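Local coordinates for protein ATP-dependent RNA helicase HrpB (Escherichia coli, PDB 6EUD) that hydrolyses ATP to ADP and phosphate and is classed as a DExH-box RNA helicase of the DEAH/RHA group, able to bind single-stranded RNA, at residues Leu17-Leu20 / Gln25-Leu28; Ile55-Arg60 / Gly105-Met110; Gly121-Asp126 / Ala140-Val145; Ala160-Asp165 / Ile178-Ser183. All blocks are in the same frame, centred on the assembly; numbering follows the deposited sequence.

In the fold
All four contacts lie in the N-terminal RecA-like domain, which carries the ATP-binding motifs. They follow one another along the chain without overlap. Contacts 1, 2 and 3 reach the same eight-stranded mixed sheet. Contacts 2 and 3 are closest, with centres 10 Å apart; their strands 53-57 and 120-125 are neighbours, and helix 106-113 leads into strand 120-125. Contact 1 centres 13 Å from contact 3, and the two meet where Gln25 packs on Leu143. Contact 4 lies at the surface, 15 Å from contact 1 and 24 Å from contact 2 between centres. Contacts 1 to 3 are buried core; contact 4 joins loops beside the predicted ATP site.

Contact 1: residues Leu17-Leu20 / Gln25-Leu28; sequences LTAL and QVLL
Leu20, in the last turn of helix 13-20, comes within 6.2 Å of Val26 between CA atoms, across a four-residue loop that leads into strand 26-29. No hydrogen bond links the two segments. The contact rests on the side chain of Val26, which points at the helix end and meets both Ala19 and Leu20. One branch does most of the touching. In Val26, CG1 is anti to the backbone N (chi1 173°), which leaves CG2 beside that N and facing the helix. Its nearest neighbour is a backbone atom: Val26 CG2 is 3.4 Å from Ala19 O. The methyl of Ala19 also faces the strand, with its CB 4.1 Å from Val26 CG2. Leu20 behaves differently. Its CB starts away from the strand, but the side chain folds back, and Leu20 CD1 ends 3.7 Å from Val26 CG2. The two side chains stand roughly perpendicular, and Leu20 CD1 also comes 3.9 Å from Val26 CB. This is the first helix-to-strand connection of the RecA-like domain. Strand 26-29 runs parallel between strands 154-159 and 176-178, and it leads straight into the predicted ATP-binding P-loop, which starts at Ala30. Val26 also packs on Leu156 of strand 154-159. Leu20 continues the apolar layer onto Leu44 of helix 40-45 and onto Ile50. Next to Val26, Gln25 turns away from the helix, and its NE2 is hydrogen-bonded to OE1 of Gln146.

Contact 2: residues Ile55-Arg60 / Gly105-Met110; sequences ILLEPR and GVLTRM
Ile55 and Met110 meet end to end, while Leu57 and Leu107 are set crosswise, close to 90° apart. In the first pair, Ile55 CD1 is 3.6 Å from Met110 CE. The Met110 chain leaves CB with CG beside the backbone N, runs straight at chi2 and bends at chi3 (54°), which brings the terminal methyl round to the strand. The second branch of Ile55 serves the other partner: its CG2 is 4.3 Å from Leu107 CD1. In the second pair, Leu107 CD2 is the touching branch. Leu107 CD2 sits 4.0 Å from Leu57 CB and 4.1 Å from Leu57 CD2, so it lies against both the root and one tip of that leucine. Leu107 has CG anti to its N (chi1 179°), which extends the fork toward the sheet. Helix 106-113 thus covers one side of strand 53-57 of the RecA-like sheet; the axes of strand 55-57 and helix 106-110 approach to 10.0 Å, their directions 138° apart. Gly105 occupies the N-cap of that helix. It closes a Thr-Glu-Gly sequence that matches helicase motif Ib, and Pro59 and Arg60 fall in a sequence like motif Ia. Thr103 OG1 is hydrogen-bonded to the backbone O of Glu58, which ties these two regions together. Leu107 also packs on Val102, Leu125 and Ala138. Arg109 of the same helix forms a salt bridge with Glu366 of helix 361-370.

Contact 3: residues Gly121-Asp126 / Ala140-Val145; sequences GLVILD and ALLLDV
Val123 and Leu142 carry the apolar contact, and Leu125 adds to it from the same strand. The fork of Leu142 closes on Val123 with both methyls: CD1 lies 3.7 Å from Val123 CG1, and CD2 lies 4.1 Å from Val123 CG2. The two side chains cross obliquely. Leu142 CG stands beside its backbone N (chi1 -70°), and the fork beyond it projects from the helix onto the strand. Leu125 CD2 is 4.2 Å from Leu142 CD1, a looser touch on the methyl that meets Val123 CG1. The two leucines run antiparallel alongside one another. Ile111 of helix 106-113 and Leu155 of strand 154-159 also touch Leu142.

Hydrogen bonds do not cross this contact. Within the helix, Val145 N bonds to Leu141 O at 2.9 Å.

Polar interactions gather at the C-terminal end of the strand. Asp126 opens the DEFH box there. Its OD1 is hydrogen-bonded to OG of Ser37, and its OD2 makes a long, weak ion pair with Lys36; both partners belong to the predicted ATP site. The contact packs the helix of the beta-alpha-beta unit 120-125, 133-145 and 154-159 onto its first strand, as in RecA-like domains whose Walker B motif follows that strand.

Contact 4: residues Ala160-Asp165 / Ile178-Ser183; sequences ATLDND and ISEGRS
The carboxylate of Glu180 presents its OE1 end to the fork of Leu162. Glu180 OE1 is 3.8 Å from Leu162 CD1 and equally 3.8 Å from Leu162 CD2, so it sits across the two methyls. The Glu180 chain is extended beyond CG (chi2 179°), which carries the acid out to the leucine fork, where the two side chains meet at a slant. The carboxylate of Asp163 touches more lightly. Asp163 OD1 comes 4.4 Å from Ile178 CD1. The two acids stay apart, with Asp163 OD1 6.8 Å from Glu180 OE1. Apolar packing supplies the rest. Leu162 CD1 lies 4.0 Å from Ile178 CG2, and these side chains lie nearly perpendicular. Leu162 therefore covers both Ile178 and Glu180, which stand on the same side of their segment, while Ser179 between them turns the other way. No hydrogen bond joins the two segments. Ser29 links them instead: its OG is hydrogen-bonded to O of Thr161 and O of Leu162, two acceptors sharing its one proton, and its backbone pairs with Ser179. All four touching residues are exposed. The segment 160-165 begins within a Ser-Ala-Thr sequence, residues 159 to 161, that matches helicase motif III, and Ala160 and Thr161 touch His129 of the DEFH box. Glu180 lies about 5 Å from Pro31 between side chains, which puts this surface contact at the border of the predicted P-loop.

Contact 1: residues Leu17-Leu20 / Gln25-Leu28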
loop_
_atom_site.group_PDB
_atom_site.type_symbol
_atom_site.label_atom_id
_atom_site.label_comp_id
_atom_site.label_asym_id
_atom_site.label_seq_id
_atom_site.Cartn_x
_atom_site.Cartn_y
_atom_site.Cartn_z
ATOM N N LEU A 17 18.932 -19.844 27.199
ATOM C CA LEU A 17 19.876 -20.809 26.663
ATOM C C LEU A 17 19.187 -22.149 26.431
ATOM O O LEU A 17 19.403 -22.785 25.402
ATOM C CB LEU A 17 21.068 -20.973 27.601
ATOM C CG LEU A 17 21.876 -19.698 27.829
ATOM C CD1 LEU A 17 23.072 -19.980 28.721
ATOM C CD2 LEU A 17 22.313 -19.122 26.514
ATOM N N THR A 18 18.346 -22.563 27.379
ATOM C CA THR A 18 17.592 -23.814 27.260
ATOM C C THR A 18 16.674 -23.807 26.032
ATOM O O THR A 18 16.620 -24.786 25.286
ATOM C CB THR A 18 16.742 -24.091 28.517
ATOM O OG1 THR A 18 17.598 -24.220 29.660
ATOM C CG2 THR A 18 15.941 -25.370 28.343
ATOM N N ALA A 19 15.959 -22.703 25.824
ATOM C CA ALA A 19 15.095 -22.559 24.650
ATOM C C ALA A 19 15.917 -22.395 23.374
ATOM O O ALA A 19 15.536 -22.881 22.303
ATOM C CB ALA A 19 14.150 -21.371 24.820
ATOM N N LEU A 20 17.042 -21.697 23.500
ATOM C CA LEU A 20 17.925 -21.448 22.371
ATOM C C LEU A 20 18.386 -22.763 21.737
ATOM O O LEU A 20 18.336 -22.926 20.514
ATOM C CB LEU A 20 19.125 -20.609 22.824
ATOM C CG LEU A 20 19.538 -19.492 21.866
ATOM C CD1 LEU A 20 18.319 -18.804 21.285
ATOM C CD2 LEU A 20 20.408 -18.495 22.597
ATOM N N GLN A 25 13.346 -21.060 16.483
ATOM C CA GLN A 25 13.110 -19.652 16.790
ATOM C C GLN A 25 12.868 -19.461 18.293
ATOM O O GLN A 25 12.192 -20.265 18.940
ATOM C CB GLN A 25 11.921 -19.098 15.992
ATOM C CG GLN A 25 12.058 -19.224 14.496
ATOM C CD GLN A 25 11.725 -20.625 14.015
ATOM O OE1 GLN A 25 10.907 -21.326 14.618
ATOM N NE2 GLN A 25 12.396 -21.061 12.959
ATOM N N VAL A 26 13.438 -18.396 18.843
ATOM C CA VAL A 26 13.196 -18.026 20.226
ATOM C C VAL A 26 12.773 -16.566 20.315
ATOM O O VAL A 26 13.458 -15.686 19.801
ATOM C CB VAL A 26 14.437 -18.245 21.094
ATOM C CG1 VAL A 26 14.199 -17.699 22.487
ATOM C CG2 VAL A 26 14.779 -19.720 21.152
ATOM N N LEU A 27 11.640 -16.313 20.961
ATOM C CA LEU A 27 11.146 -14.951 21.142
ATOM C C LEU A 27 11.476 -14.401 22.539
ATOM O O LEU A 27 11.096 -14.988 23.558
ATOM C CB LEU A 27 9.638 -14.913 20.890
ATOM C CG LEU A 27 8.892 -13.632 21.279
ATOM C CD1 LEU A 27 9.492 -12.391 20.609
ATOM C CD2 LEU A 27 7.402 -13.750 20.968
ATOM N N LEU A 28 12.204 -13.286 22.586
ATOM C CA LEU A 28 12.551 -12.652 23.859
ATOM C C LEU A 28 11.909 -11.278 24.019
ATOM O O LEU A 28 12.009 -10.412 23.148
ATOM C CB LEU A 28 14.067 -12.511 24.016
ATOM C CG LEU A 28 14.498 -11.676 25.233
ATOM C CD1 LEU A 28 14.310 -12.420 26.563
ATOM C CD2 LEU A 28 15.913 -11.177 25.086
#

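Contact 2: residues Ile55-Arg60 / Gly105-Met110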
loop_
_atom_site.group_PDB
_atom_site.type_symbol
_atom_site.label_atom_id
_atom_site.label_comp_id
_atom_site.label_asym_id
_atom_site.label_seq_id
_atom_site.Cartn_x
_atom_site.Cartn_y
_atom_site.Cartn_z
ATOM N N ILE A 55 24.604 -12.471 14.151
ATOM C CA ILE A 55 24.266 -11.191 13.538
ATOM C C ILE A 55 23.197 -10.472 14.353
ATOM O O ILE A 55 22.196 -11.081 14.755
ATOM C CB ILE A 55 23.762 -11.351 12.100
ATOM C CG1 ILE A 55 24.681 -12.267 11.285
ATOM C CG2 ILE A 55 23.656 -9.989 11.437
ATOM C CD1 ILE A 55 26.043 -11.691 11.006
ATOM N N LEU A 56 23.418 -9.181 14.596
ATOM C CA LEU A 56 22.488 -8.369 15.371
ATOM C C LEU A 56 21.970 -7.195 14.550
ATOM O O LEU A 56 22.680 -6.190 14.378
ATOM C CB LEU A 56 23.157 -7.858 16.644
ATOM C CG LEU A 56 22.296 -6.998 17.568
ATOM C CD1 LEU A 56 21.077 -7.778 18.038
ATOM C CD2 LEU A 56 23.110 -6.509 18.748
ATOM N N LEU A 57 20.735 -7.332 14.050
ATOM C CA LEU A 57 20.080 -6.287 13.253
ATOM C C LEU A 57 19.539 -5.187 14.144
ATOM O O LEU A 57 18.861 -5.465 15.130
ATOM C CB LEU A 57 18.934 -6.865 12.411
ATOM C CG LEU A 57 18.105 -5.830 11.626
ATOM C CD1 LEU A 57 18.967 -5.133 10.586
ATOM C CD2 LEU A 57 16.871 -6.446 10.963
ATOM N N GLU A 58 19.836 -3.939 13.789
ATOM C CA GLU A 58 19.291 -2.786 14.496
ATOM C C GLU A 58 18.513 -1.910 13.516
ATOM O O GLU A 58 18.896 -1.793 12.363
ATOM C CB GLU A 58 20.413 -1.997 15.174
ATOM C CG GLU A 58 21.183 -2.789 16.236
ATOM C CD GLU A 58 20.346 -3.101 17.470
ATOM O OE1 GLU A 58 19.399 -2.334 17.747
ATOM O OE2 GLU A 58 20.639 -4.105 18.164
ATOM N N PRO A 59 17.419 -1.286 13.977
ATOM C CA PRO A 59 16.486 -0.594 13.075
ATOM C C PRO A 59 17.075 0.648 12.417
ATOM O O PRO A 59 16.760 0.910 11.269
ATOM C CB PRO A 59 15.335 -0.205 13.997
ATOM C CG PRO A 59 15.989 -0.058 15.357
ATOM C CD PRO A 59 17.081 -1.085 15.400
ATOM N N ARG A 60 17.897 1.414 13.118
ATOM C CA ARG A 60 18.523 2.574 12.489
ATOM C C ARG A 60 20.018 2.614 12.712
ATOM O O ARG A 60 20.550 1.883 13.548
ATOM C CB ARG A 60 17.913 3.872 12.999
ATOM C CG ARG A 60 16.510 4.139 12.490
ATOM C CD ARG A 60 15.788 5.049 13.464
ATOM N NE ARG A 60 15.855 4.501 14.817
ATOM C CZ ARG A 60 14.933 3.699 15.340
ATOM N NH1 ARG A 60 13.864 3.365 14.628
ATOM N NH2 ARG A 60 15.074 3.238 16.576
ATOM N N GLY A 105 19.472 -2.191 5.776
ATOM C CA GLY A 105 19.333 -3.160 4.701
ATOM C C GLY A 105 20.517 -4.091 4.525
ATOM O O GLY A 105 20.499 -4.936 3.627
ATOM N N VAL A 106 21.542 -3.944 5.366
ATOM C CA VAL A 106 22.744 -4.771 5.250
ATOM C C VAL A 106 22.419 -6.263 5.424
ATOM O O VAL A 106 22.908 -7.106 4.673
ATOM C CB VAL A 106 23.827 -4.349 6.272
ATOM C CG1 VAL A 106 24.880 -5.438 6.437
ATOM C CG2 VAL A 106 24.474 -3.030 5.860
ATOM N N LEU A 107 21.578 -6.589 6.400
ATOM C CA LEU A 107 21.207 -7.982 6.611
ATOM C C LEU A 107 20.578 -8.573 5.354
ATOM O O LEU A 107 20.856 -9.718 4.974
ATOM C CB LEU A 107 20.260 -8.109 7.793
ATOM C CG LEU A 107 19.766 -9.521 8.101
ATOM C CD1 LEU A 107 20.929 -10.501 8.144
ATOM C CD2 LEU A 107 19.001 -9.556 9.428
ATOM N N THR A 108 19.750 -7.774 4.692
ATOM C CA THR A 108 19.134 -8.204 3.445
ATOM C C THR A 108 20.192 -8.526 2.377
ATOM O O THR A 108 20.093 -9.554 1.720
ATOM C CB THR A 108 18.152 -7.141 2.902
ATOM O OG1 THR A 108 17.200 -6.801 3.921
ATOM C CG2 THR A 108 17.410 -7.668 1.656
ATOM N N ARG A 109 21.188 -7.655 2.213
ATOM C CA ARG A 109 22.302 -7.900 1.282
ATOM C C ARG A 109 23.047 -9.205 1.560
ATOM O O ARG A 109 23.297 -9.989 0.647
ATOM C CB ARG A 109 23.301 -6.736 1.317
ATOM C CG ARG A 109 22.783 -5.482 0.645
ATOM C CD ARG A 109 22.081 -5.840 -0.647
ATOM N NE ARG A 109 20.900 -5.013 -0.811
ATOM C CZ ARG A 109 19.812 -5.395 -1.462
ATOM N NH1 ARG A 109 19.752 -6.597 -2.020
ATOM N NH2 ARG A 109 18.778 -4.571 -1.547
ATOM N N MET A 110 23.386 -9.423 2.829
ATOM C CA MET A 110 24.105 -10.615 3.268
ATOM C C MET A 110 23.380 -11.915 2.906
ATOM O O MET A 110 23.993 -12.861 2.406
ATOM C CB MET A 110 24.342 -10.553 4.784
ATOM C CG MET A 110 25.227 -9.392 5.214
ATOM S SD MET A 110 25.398 -9.205 7.005
ATOM C CE MET A 110 25.950 -10.841 7.480
#

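Contact 3: residues Gly121-Asp126 / Ala140-Val145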
loop_
_atom_site.group_PDB
_atom_site.type_symbol
_atom_site.label_atom_id
_atom_site.label_comp_id
_atom_site.label_asym_id
_atom_site.label_seq_id
_atom_site.Cartn_x
_atom_site.Cartn_y
_atom_site.Cartn_z
ATOM N N GLY A 121 25.490 -18.961 12.844
ATOM C CA GLY A 121 24.662 -19.898 13.588
ATOM C C GLY A 121 23.434 -19.277 14.241
ATOM O O GLY A 121 22.402 -19.926 14.398
ATOM N N LEU A 122 23.546 -18.016 14.634
ATOM C CA LEU A 122 22.431 -17.334 15.274
ATOM C C LEU A 122 22.262 -15.919 14.749
ATOM O O LEU A 122 23.219 -15.153 14.660
ATOM C CB LEU A 122 22.617 -17.306 16.788
ATOM C CG LEU A 122 21.772 -16.261 17.522
ATOM C CD1 LEU A 122 20.278 -16.578 17.450
ATOM C CD2 LEU A 122 22.245 -16.121 18.964
ATOM N N VAL A 123 21.033 -15.580 14.394
ATOM C CA VAL A 123 20.716 -14.211 14.016
ATOM C C VAL A 123 19.747 -13.612 15.037
ATOM O O VAL A 123 18.793 -14.274 15.460
ATOM C CB VAL A 123 20.122 -14.137 12.591
ATOM C CG1 VAL A 123 19.887 -12.701 12.193
ATOM C CG2 VAL A 123 21.066 -14.804 11.588
ATOM N N ILE A 124 20.018 -12.371 15.443
ATOM C CA ILE A 124 19.174 -11.658 16.395
ATOM C C ILE A 124 18.523 -10.421 15.771
ATOM O O ILE A 124 19.218 -9.526 15.284
ATOM C CB ILE A 124 19.974 -11.221 17.627
ATOM C CG1 ILE A 124 20.773 -12.401 18.189
ATOM C CG2 ILE A 124 19.045 -10.615 18.679
ATOM C CD1 ILE A 124 21.670 -12.030 19.342
ATOM N N LEU A 125 17.190 -10.386 15.793
ATOM C CA LEU A 125 16.421 -9.255 15.290
ATOM C C LEU A 125 15.966 -8.375 16.449
ATOM O O LEU A 125 15.007 -8.702 17.153
ATOM C CB LEU A 125 15.208 -9.731 14.488
ATOM C CG LEU A 125 15.464 -10.690 13.325
ATOM C CD1 LEU A 125 14.160 -11.067 12.667
ATOM C CD2 LEU A 125 16.398 -10.056 12.329
ATOM N N ASP A 126 16.649 -7.251 16.635
ATOM C CA ASP A 126 16.405 -6.409 17.791
ATOM C C ASP A 126 15.335 -5.350 17.509
ATOM O O ASP A 126 15.085 -5.012 16.360
ATOM C CB ASP A 126 17.720 -5.758 18.239
ATOM C CG ASP A 126 17.668 -5.271 19.667
ATOM O OD1 ASP A 126 18.415 -4.330 19.993
ATOM O OD2 ASP A 126 16.874 -5.821 20.463
ATOM N N ALA A 140 11.298 -13.021 7.199
ATOM C CA ALA A 140 10.807 -13.900 6.134
ATOM C C ALA A 140 11.930 -14.679 5.432
ATOM O O ALA A 140 11.780 -15.886 5.150
ATOM C CB ALA A 140 10.018 -13.091 5.114
ATOM N N LEU A 141 13.037 -13.993 5.144
ATOM C CA LEU A 141 14.187 -14.626 4.503
ATOM C C LEU A 141 14.795 -15.663 5.424
ATOM O O LEU A 141 15.056 -16.793 5.023
ATOM C CB LEU A 141 15.234 -13.581 4.117
ATOM C CG LEU A 141 14.734 -12.612 3.041
ATOM C CD1 LEU A 141 15.651 -11.422 2.895
ATOM C CD2 LEU A 141 14.617 -13.343 1.718
ATOM N N LEU A 142 14.997 -15.284 6.674
ATOM C CA LEU A 142 15.607 -16.184 7.646
ATOM C C LEU A 142 14.768 -17.439 7.939
ATOM O O LEU A 142 15.313 -18.504 8.218
ATOM C CB LEU A 142 15.882 -15.421 8.936
ATOM C CG LEU A 142 17.000 -14.396 8.791
ATOM C CD1 LEU A 142 17.040 -13.451 9.981
ATOM C CD2 LEU A 142 18.330 -15.118 8.598
ATOM N N LEU A 143 13.448 -17.317 7.880
ATOM C CA LEU A 143 12.586 -18.480 8.038
ATOM C C LEU A 143 12.678 -19.392 6.799
ATOM O O LEU A 143 12.415 -20.596 6.882
ATOM C CB LEU A 143 11.145 -18.039 8.282
ATOM C CG LEU A 143 10.853 -17.433 9.663
ATOM C CD1 LEU A 143 9.391 -16.986 9.799
ATOM C CD2 LEU A 143 11.226 -18.421 10.754
ATOM N N ASP A 144 13.057 -18.826 5.655
ATOM C CA ASP A 144 13.227 -19.643 4.466
ATOM C C ASP A 144 14.596 -20.310 4.455
ATOM O O ASP A 144 14.714 -21.466 4.044
ATOM C CB ASP A 144 13.028 -18.830 3.195
ATOM C CG ASP A 144 11.632 -18.977 2.643
ATOM O OD1 ASP A 144 10.742 -19.456 3.382
ATOM O OD2 ASP A 144 11.426 -18.642 1.466
ATOM N N VAL A 145 15.619 -19.590 4.912
ATOM C CA VAL A 145 16.940 -20.175 5.093
ATOM C C VAL A 145 16.869 -21.374 6.043
ATOM O O VAL A 145 17.568 -22.369 5.855
ATOM C CB VAL A 145 17.942 -19.160 5.655
ATOM C CG1 VAL A 145 19.294 -19.827 5.868
ATOM C CG2 VAL A 145 18.056 -17.938 4.735
#

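Contact 4: residues Ala160-Asp165 / Ile178-Ser183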
loop_
_atom_site.group_PDB
_atom_site.type_symbol
_atom_site.label_atom_id
_atom_site.label_comp_id
_atom_site.label_asym_id
_atom_site.label_seq_id
_atom_site.Cartn_x
_atom_site.Cartn_y
_atom_site.Cartn_z
ATOM N N ALA A 160 10.693 -5.245 22.850
ATOM C CA ALA A 160 10.697 -4.508 24.109
ATOM C C ALA A 160 9.296 -4.405 24.723
ATOM O O ALA A 160 9.148 -3.949 25.859
ATOM C CB ALA A 160 11.300 -3.109 23.910
ATOM N N THR A 161 8.275 -4.823 23.980
ATOM C CA THR A 161 6.905 -4.750 24.481
ATOM C C THR A 161 6.505 -6.087 25.043
ATOM O O THR A 161 6.896 -7.123 24.505
ATOM C CB THR A 161 5.884 -4.364 23.406
ATOM O OG1 THR A 161 5.681 -5.476 22.515
ATOM C CG2 THR A 161 6.349 -3.107 22.647
ATOM N N LEU A 162 5.706 -6.047 26.105
ATOM C CA LEU A 162 5.418 -7.223 26.905
ATOM C C LEU A 162 4.958 -8.374 26.047
ATOM O O LEU A 162 5.693 -9.345 25.898
ATOM C CB LEU A 162 4.393 -6.903 27.998
ATOM C CG LEU A 162 4.509 -7.723 29.286
ATOM C CD1 LEU A 162 5.937 -8.210 29.530
ATOM C CD2 LEU A 162 4.023 -6.884 30.449
ATOM N N ASP A 163 3.765 -8.306 25.474
ATOM C CA ASP A 163 3.351 -9.416 24.624
ATOM C C ASP A 163 3.220 -9.088 23.140
ATOM O O ASP A 163 2.950 -7.956 22.728
ATOM C CB ASP A 163 2.070 -10.043 25.164
ATOM C CG ASP A 163 2.225 -10.512 26.611
ATOM O OD1 ASP A 163 3.255 -10.203 27.244
ATOM O OD2 ASP A 163 1.339 -11.228 27.126
ATOM N N ASN A 164 3.614 -10.025 22.306
ATOM C CA ASN A 164 3.619 -9.807 20.876
ATOM C C ASN A 164 2.955 -11.047 20.392
ATOM O O ASN A 164 3.614 -11.998 20.025
ATOM C CB ASN A 164 5.041 -9.728 20.322
ATOM C CG ASN A 164 6.081 -9.374 21.364
ATOM O OD1 ASN A 164 6.798 -8.388 21.219
ATOM N ND2 ASN A 164 6.202 -10.198 22.390
ATOM N N ASP A 165 1.640 -11.080 20.433
ATOM C CA ASP A 165 0.988 -12.339 20.085
ATOM C C ASP A 165 0.376 -12.544 18.690
ATOM O O ASP A 165 -0.376 -13.532 18.551
ATOM C CB ASP A 165 -0.036 -12.684 21.192
ATOM C CG ASP A 165 -0.731 -11.483 21.736
ATOM O OD1 ASP A 165 -0.241 -10.350 21.544
ATOM O OD2 ASP A 165 -1.799 -11.668 22.338
ATOM N N ILE A 178 10.270 -14.262 28.758
ATOM C CA ILE A 178 9.909 -12.922 29.219
ATOM C C ILE A 178 10.769 -12.396 30.365
ATOM O O ILE A 178 10.849 -12.995 31.437
ATOM C CB ILE A 178 8.438 -12.862 29.678
ATOM C CG1 ILE A 178 7.510 -13.245 28.523
ATOM C CG2 ILE A 178 8.117 -11.464 30.197
ATOM C CD1 ILE A 178 6.040 -13.164 28.837
ATOM N N SER A 179 11.410 -11.266 30.123
ATOM C CA SER A 179 12.047 -10.516 31.180
ATOM C C SER A 179 11.209 -9.279 31.465
ATOM O O SER A 179 10.905 -8.508 30.559
ATOM C CB SER A 179 13.469 -10.132 30.782
ATOM O OG SER A 179 13.969 -9.064 31.569
ATOM N N GLU A 180 10.806 -9.090 32.713
ATOM C CA GLU A 180 10.093 -7.867 33.051
ATOM C C GLU A 180 10.556 -7.325 34.386
ATOM O O GLU A 180 10.970 -8.075 35.278
ATOM C CB GLU A 180 8.573 -8.090 33.064
ATOM C CG GLU A 180 7.983 -8.463 34.424
ATOM C CD GLU A 180 6.472 -8.643 34.387
ATOM O OE1 GLU A 180 5.887 -8.602 33.282
ATOM O OE2 GLU A 180 5.870 -8.829 35.468
ATOM N N GLY A 181 10.500 -6.005 34.503
ATOM C CA GLY A 181 10.845 -5.332 35.736
ATOM C C GLY A 181 9.595 -4.857 36.439
ATOM O O GLY A 181 8.487 -5.286 36.108
ATOM N N ARG A 182 9.774 -3.972 37.414
ATOM C CA ARG A 182 8.647 -3.434 38.160
ATOM C C ARG A 182 7.916 -2.418 37.301
ATOM O O ARG A 182 8.499 -1.436 36.845
ATOM C CB ARG A 182 9.107 -2.807 39.476
ATOM C CG ARG A 182 9.700 -3.822 40.451
ATOM C CD ARG A 182 9.941 -3.211 41.807
ATOM N NE ARG A 182 9.313 -3.996 42.874
ATOM C CZ ARG A 182 9.947 -4.880 43.637
ATOM N NH1 ARG A 182 11.242 -5.083 43.471
ATOM N NH2 ARG A 182 9.299 -5.541 44.586
ATOM N N SER A 183 6.642 -2.687 37.055
ATOM C CA SER A 183 5.788 -1.763 36.337
ATOM C C SER A 183 4.631 -1.355 37.241
ATOM O O SER A 183 3.800 -2.169 37.627
ATOM C CB SER A 183 5.305 -2.396 35.038
ATOM O OG SER A 183 5.039 -3.768 35.242
#